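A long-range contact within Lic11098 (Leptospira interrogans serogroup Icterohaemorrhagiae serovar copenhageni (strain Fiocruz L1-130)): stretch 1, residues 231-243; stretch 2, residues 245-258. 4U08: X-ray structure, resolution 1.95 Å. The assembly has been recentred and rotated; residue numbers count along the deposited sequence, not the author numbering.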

# COMPACT_ATOMS: atom_id res chain seq x y z
N LYS A 231 8.94 -0.09 0.25
CA LYS A 231 7.98 0.05 -0.85
C LYS A 231 7.41 1.46 -0.87
O LYS A 231 6.86 1.93 0.13
CB LYS A 231 6.83 -0.97 -0.74
CG LYS A 231 7.28 -2.43 -0.89
CD LYS A 231 6.09 -3.36 -0.83
CE LYS A 231 6.53 -4.79 -0.79
NZ LYS A 231 5.59 -5.62 0.01
N LEU A 232 7.53 2.13 -2.02
CA LEU A 232 7.02 3.47 -2.22
C LEU A 232 6.08 3.43 -3.43
O LEU A 232 6.54 3.27 -4.56
CB LEU A 232 8.19 4.46 -2.41
CG LEU A 232 7.85 5.96 -2.65
CD1 LEU A 232 6.88 6.50 -1.58
CD2 LEU A 232 9.11 6.80 -2.69
N LEU A 233 4.75 3.53 -3.17
CA LEU A 233 3.77 3.45 -4.25
C LEU A 233 3.19 4.82 -4.55
O LEU A 233 2.41 5.35 -3.75
CB LEU A 233 2.66 2.44 -3.95
CG LEU A 233 3.07 1.04 -3.44
CD1 LEU A 233 1.85 0.12 -3.43
CD2 LEU A 233 4.18 0.39 -4.31
N LEU A 234 3.60 5.39 -5.67
CA LEU A 234 3.22 6.74 -6.12
C LEU A 234 2.42 6.77 -7.41
O LEU A 234 2.31 7.83 -8.04
CB LEU A 234 4.46 7.62 -6.22
CG LEU A 234 5.08 8.04 -4.88
CD1 LEU A 234 6.53 8.40 -5.04
CD2 LEU A 234 4.29 9.18 -4.25
N ASN A 235 1.81 5.62 -7.78
CA ASN A 235 0.99 5.51 -9.00
C ASN A 235 -0.08 6.58 -9.06
O ASN A 235 -0.69 6.89 -8.03
CB ASN A 235 0.24 4.19 -9.06
CG ASN A 235 1.06 2.95 -9.05
OD1 ASN A 235 0.53 1.87 -8.78
ND2 ASN A 235 2.33 3.04 -9.41
N LYS A 236 -0.36 7.08 -10.27
CA LYS A 236 -1.46 8.01 -10.51
C LYS A 236 -1.42 9.27 -9.62
O LYS A 236 -2.35 9.56 -8.88
CB LYS A 236 -2.82 7.29 -10.42
CG LYS A 236 -3.05 6.28 -11.54
CD LYS A 236 -4.38 5.58 -11.41
CE LYS A 236 -4.62 4.68 -12.60
NZ LYS A 236 -5.81 3.82 -12.43
N ASN A 237 -0.32 9.99 -9.69
CA ASN A 237 -0.15 11.30 -9.08
C ASN A 237 0.19 12.26 -10.24
O ASN A 237 -0.02 11.88 -11.40
CB ASN A 237 0.92 11.29 -7.98
CG ASN A 237 0.36 10.80 -6.67
OD1 ASN A 237 -0.27 11.55 -5.93
ND2 ASN A 237 0.56 9.53 -6.35
N LYS A 238 0.75 13.44 -9.96
CA LYS A 238 1.10 14.44 -10.99
C LYS A 238 2.55 14.84 -10.88
O LYS A 238 2.90 15.98 -11.19
CB LYS A 238 0.19 15.69 -10.83
CG LYS A 238 -1.28 15.44 -11.08
CD LYS A 238 -2.09 16.70 -10.81
CE LYS A 238 -3.53 16.60 -11.28
NZ LYS A 238 -4.35 15.72 -10.40
N LEU A 239 3.43 13.90 -10.45
CA LEU A 239 4.86 14.18 -10.29
C LEU A 239 5.51 14.51 -11.59
O LEU A 239 5.39 13.78 -12.57
CB LEU A 239 5.61 13.02 -9.60
CG LEU A 239 5.08 12.60 -8.21
CD1 LEU A 239 5.66 11.27 -7.79
CD2 LEU A 239 5.38 13.66 -7.17
N THR A 240 6.24 15.62 -11.58
CA THR A 240 6.95 16.12 -12.75
C THR A 240 8.42 15.90 -12.58
O THR A 240 9.15 15.81 -13.56
CB THR A 240 6.53 17.59 -13.06
OG1 THR A 240 6.39 18.34 -11.84
CG2 THR A 240 5.21 17.65 -13.80
N THR A 241 8.87 15.73 -11.33
CA THR A 241 10.27 15.50 -11.00
C THR A 241 10.38 14.68 -9.68
O THR A 241 9.43 14.66 -8.91
CB THR A 241 11.01 16.87 -10.91
OG1 THR A 241 12.41 16.65 -10.79
CG2 THR A 241 10.50 17.76 -9.78
N LEU A 242 11.52 14.03 -9.45
CA LEU A 242 11.83 13.33 -8.19
C LEU A 242 12.98 14.11 -7.54
O LEU A 242 13.91 14.49 -8.25
CB LEU A 242 12.27 11.87 -8.41
CG LEU A 242 11.27 10.90 -9.04
CD1 LEU A 242 11.89 9.54 -9.20
CD2 LEU A 242 9.97 10.79 -8.21
N PRO A 243 12.97 14.33 -6.20
CA PRO A 243 14.12 15.01 -5.56
C PRO A 243 15.36 14.15 -5.69
O PRO A 243 15.25 12.93 -5.72
CB PRO A 243 13.70 15.08 -4.08
CG PRO A 243 12.75 13.91 -3.91
CD PRO A 243 11.97 13.91 -5.20
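Stretch 2 (245-258) EIGQLQNLQKLKLY

Repeat proteins often stack one short strand upon the next in parallel, so that each turn of the chain repeats the backbone of the turn before it; this pair of stretches from Lic11098 is a compact example. Strand 254-256 of stretch 2 runs beside strand 231-233 of stretch 1 in the same direction, with an angle of 4° between their axes and a closest approach of 4.9 Å. The match extends to the torsions: Lys-231 and Lys-254 both have phi/psi of -132/125, and Leu-232 and Leu-255 share the same t, p rotamer.

At the start of stretch 1, Lys-231 pairs with Lys-254 (CA to CA 4.8 Å). Their side chains lie on one face of the sheet together with Leu-233 and Lys-256, and the CG of Lys-231 comes within 4.1 Å of the CB of Lys-254. Leu-232 carries the central hydrogen bonds in the manner of parallel strands, reaching the residues before and after its partner Leu-255: its N donates to Lys-254 O at 2.9 Å, and its O accepts from Lys-256 N at 3.0 Å, both nearly linear. Its side chain, on the other face with that of Leu-255, is buried. CD2 of Leu-232 lies 3.9 Å from Leu-255 CD1 and 4.1 Å from Ile-246 CD1, while its CB packs 3.9 Å from Leu-252 CD1, at the end of the type I turn that starts at Leu-249.

Leu-233 faces Lys-256, its CD2 lying 3.9 Å from the lysine CG. The ladder continues past the strand ends: Leu-234 N donates to Lys-256 O at 2.8 Å, while Leu-234 CB packs 3.9 Å from Leu-257 CD2, and Lys-236 N donates to Tyr-258 O at 2.8 Å. Between these two bonds, Asn-235 CA makes a CA-H...O contact with Tyr-258 O at 3.2 Å, and its CB sits at the edge of the tyrosine ring. The aliphatic part of Lys-236 also reaches that ring, CE to CE1 of Tyr-258 being 3.8 Å.

Beyond Lys-236 the chain leaves the ladder, but its leucines return to the apolar interior. Leu-257 receives them: its CD2 lies 3.8 Å from Leu-239 CD1, and its CD1 lies 3.8 Å from Leu-242 CD1. At the end of stretch 1, Pro-243 O accepts a hydrogen bond from Ile-246 N at 3.2 Å, tying the stretch to the 3-10 segment that leads into the next turn. The paired strands keep one register, and Leu-232 and Leu-255 pack with Ile-246 and Leu-252 on the face opposite the lysines.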

# COMPACT_ATOMS: atom_id res chain seq x y z
N GLU A 245 17.33 13.58 -3.40
CA GLU A 245 17.37 12.90 -2.09
C GLU A 245 16.72 11.51 -2.11
O GLU A 245 16.92 10.75 -1.16
CB GLU A 245 16.70 13.77 -1.01
CG GLU A 245 17.50 15.00 -0.61
CD GLU A 245 17.42 16.17 -1.57
OE1 GLU A 245 16.55 16.15 -2.46
OE2 GLU A 245 18.25 17.10 -1.44
N ILE A 246 15.94 11.19 -3.15
CA ILE A 246 15.33 9.87 -3.35
C ILE A 246 16.42 8.75 -3.33
O ILE A 246 16.13 7.64 -2.91
CB ILE A 246 14.45 9.82 -4.64
CG1 ILE A 246 13.46 8.64 -4.59
CG2 ILE A 246 15.30 9.77 -5.92
CD1 ILE A 246 12.05 8.99 -4.46
N GLY A 247 17.65 9.09 -3.73
CA GLY A 247 18.78 8.17 -3.76
C GLY A 247 19.28 7.71 -2.41
O GLY A 247 20.02 6.74 -2.32
N GLN A 248 18.86 8.38 -1.34
CA GLN A 248 19.26 8.03 0.04
C GLN A 248 18.47 6.81 0.57
O GLN A 248 18.79 6.31 1.65
CB GLN A 248 19.05 9.24 0.98
CG GLN A 248 19.95 10.43 0.61
CD GLN A 248 19.53 11.76 1.22
OE1 GLN A 248 18.51 11.89 1.89
NE2 GLN A 248 20.33 12.79 0.96
N LEU A 249 17.44 6.36 -0.15
CA LEU A 249 16.57 5.25 0.26
C LEU A 249 17.25 3.91 -0.02
O LEU A 249 16.90 3.22 -0.98
CB LEU A 249 15.20 5.38 -0.41
CG LEU A 249 14.41 6.67 -0.12
CD1 LEU A 249 13.16 6.76 -0.97
CD2 LEU A 249 14.02 6.76 1.33
N GLN A 250 18.26 3.58 0.82
CA GLN A 250 19.08 2.38 0.64
C GLN A 250 18.34 1.06 0.78
O GLN A 250 18.82 0.06 0.25
CB GLN A 250 20.31 2.40 1.57
CG GLN A 250 21.28 3.58 1.37
CD GLN A 250 21.69 3.76 -0.08
OE1 GLN A 250 21.11 4.54 -0.82
NE2 GLN A 250 22.56 2.91 -0.58
N ASN A 251 17.19 1.04 1.48
CA ASN A 251 16.43 -0.19 1.66
C ASN A 251 15.28 -0.36 0.68
O ASN A 251 14.57 -1.37 0.73
CB ASN A 251 15.95 -0.31 3.13
CG ASN A 251 17.12 -0.63 4.04
OD1 ASN A 251 17.86 -1.59 3.82
ND2 ASN A 251 17.43 0.25 4.98
N LEU A 252 15.07 0.64 -0.19
CA LEU A 252 13.96 0.63 -1.13
C LEU A 252 14.06 -0.50 -2.12
O LEU A 252 15.08 -0.63 -2.79
CB LEU A 252 13.82 1.99 -1.85
CG LEU A 252 12.43 2.24 -2.48
CD1 LEU A 252 11.31 2.39 -1.42
CD2 LEU A 252 12.47 3.41 -3.43
N GLN A 253 12.99 -1.30 -2.19
CA GLN A 253 12.92 -2.49 -3.06
C GLN A 253 11.99 -2.25 -4.20
O GLN A 253 12.20 -2.83 -5.27
CB GLN A 253 12.41 -3.71 -2.26
CG GLN A 253 13.40 -4.16 -1.19
CD GLN A 253 12.89 -5.28 -0.31
OE1 GLN A 253 11.69 -5.48 -0.11
NE2 GLN A 253 13.81 -6.01 0.28
N LYS A 254 10.90 -1.50 -3.96
CA LYS A 254 9.91 -1.25 -5.00
C LYS A 254 9.57 0.22 -5.09
O LYS A 254 9.16 0.84 -4.10
CB LYS A 254 8.61 -2.05 -4.77
CG LYS A 254 8.75 -3.55 -4.92
CD LYS A 254 7.38 -4.23 -4.87
CE LYS A 254 7.49 -5.74 -4.89
NZ LYS A 254 7.96 -6.26 -6.22
N LEU A 255 9.71 0.78 -6.29
CA LEU A 255 9.37 2.17 -6.59
C LEU A 255 8.37 2.13 -7.75
O LEU A 255 8.72 1.74 -8.87
CB LEU A 255 10.62 2.98 -6.93
CG LEU A 255 10.42 4.47 -7.26
CD1 LEU A 255 9.63 5.19 -6.15
CD2 LEU A 255 11.75 5.15 -7.52
N LYS A 256 7.11 2.45 -7.44
CA LYS A 256 6.03 2.41 -8.44
C LYS A 256 5.58 3.83 -8.75
O LYS A 256 5.06 4.51 -7.87
CB LYS A 256 4.88 1.53 -7.95
CG LYS A 256 5.24 0.05 -8.02
CD LYS A 256 4.01 -0.83 -8.06
CE LYS A 256 4.35 -2.29 -8.11
NZ LYS A 256 4.98 -2.76 -6.85
N LEU A 257 5.87 4.30 -9.98
CA LEU A 257 5.60 5.66 -10.44
C LEU A 257 4.71 5.69 -11.69
O LEU A 257 4.71 6.69 -12.42
CB LEU A 257 6.95 6.36 -10.71
CG LEU A 257 7.79 6.73 -9.48
CD1 LEU A 257 9.24 6.91 -9.85
CD2 LEU A 257 7.27 8.00 -8.83
N TYR A 258 3.93 4.61 -11.91
CA TYR A 258 3.00 4.42 -13.01
C TYR A 258 2.03 5.62 -13.12
O TYR A 258 1.49 6.07 -12.11
CB TYR A 258 2.22 3.10 -12.84
CG TYR A 258 0.95 2.97 -13.66
CD1 TYR A 258 -0.30 3.04 -13.06
CD2 TYR A 258 1.01 2.77 -15.05
CE1 TYR A 258 -1.47 2.93 -13.82
CE2 TYR A 258 -0.15 2.66 -15.81
CZ TYR A 258 -1.39 2.73 -15.19
OH TYR A 258 -2.53 2.60 -15.95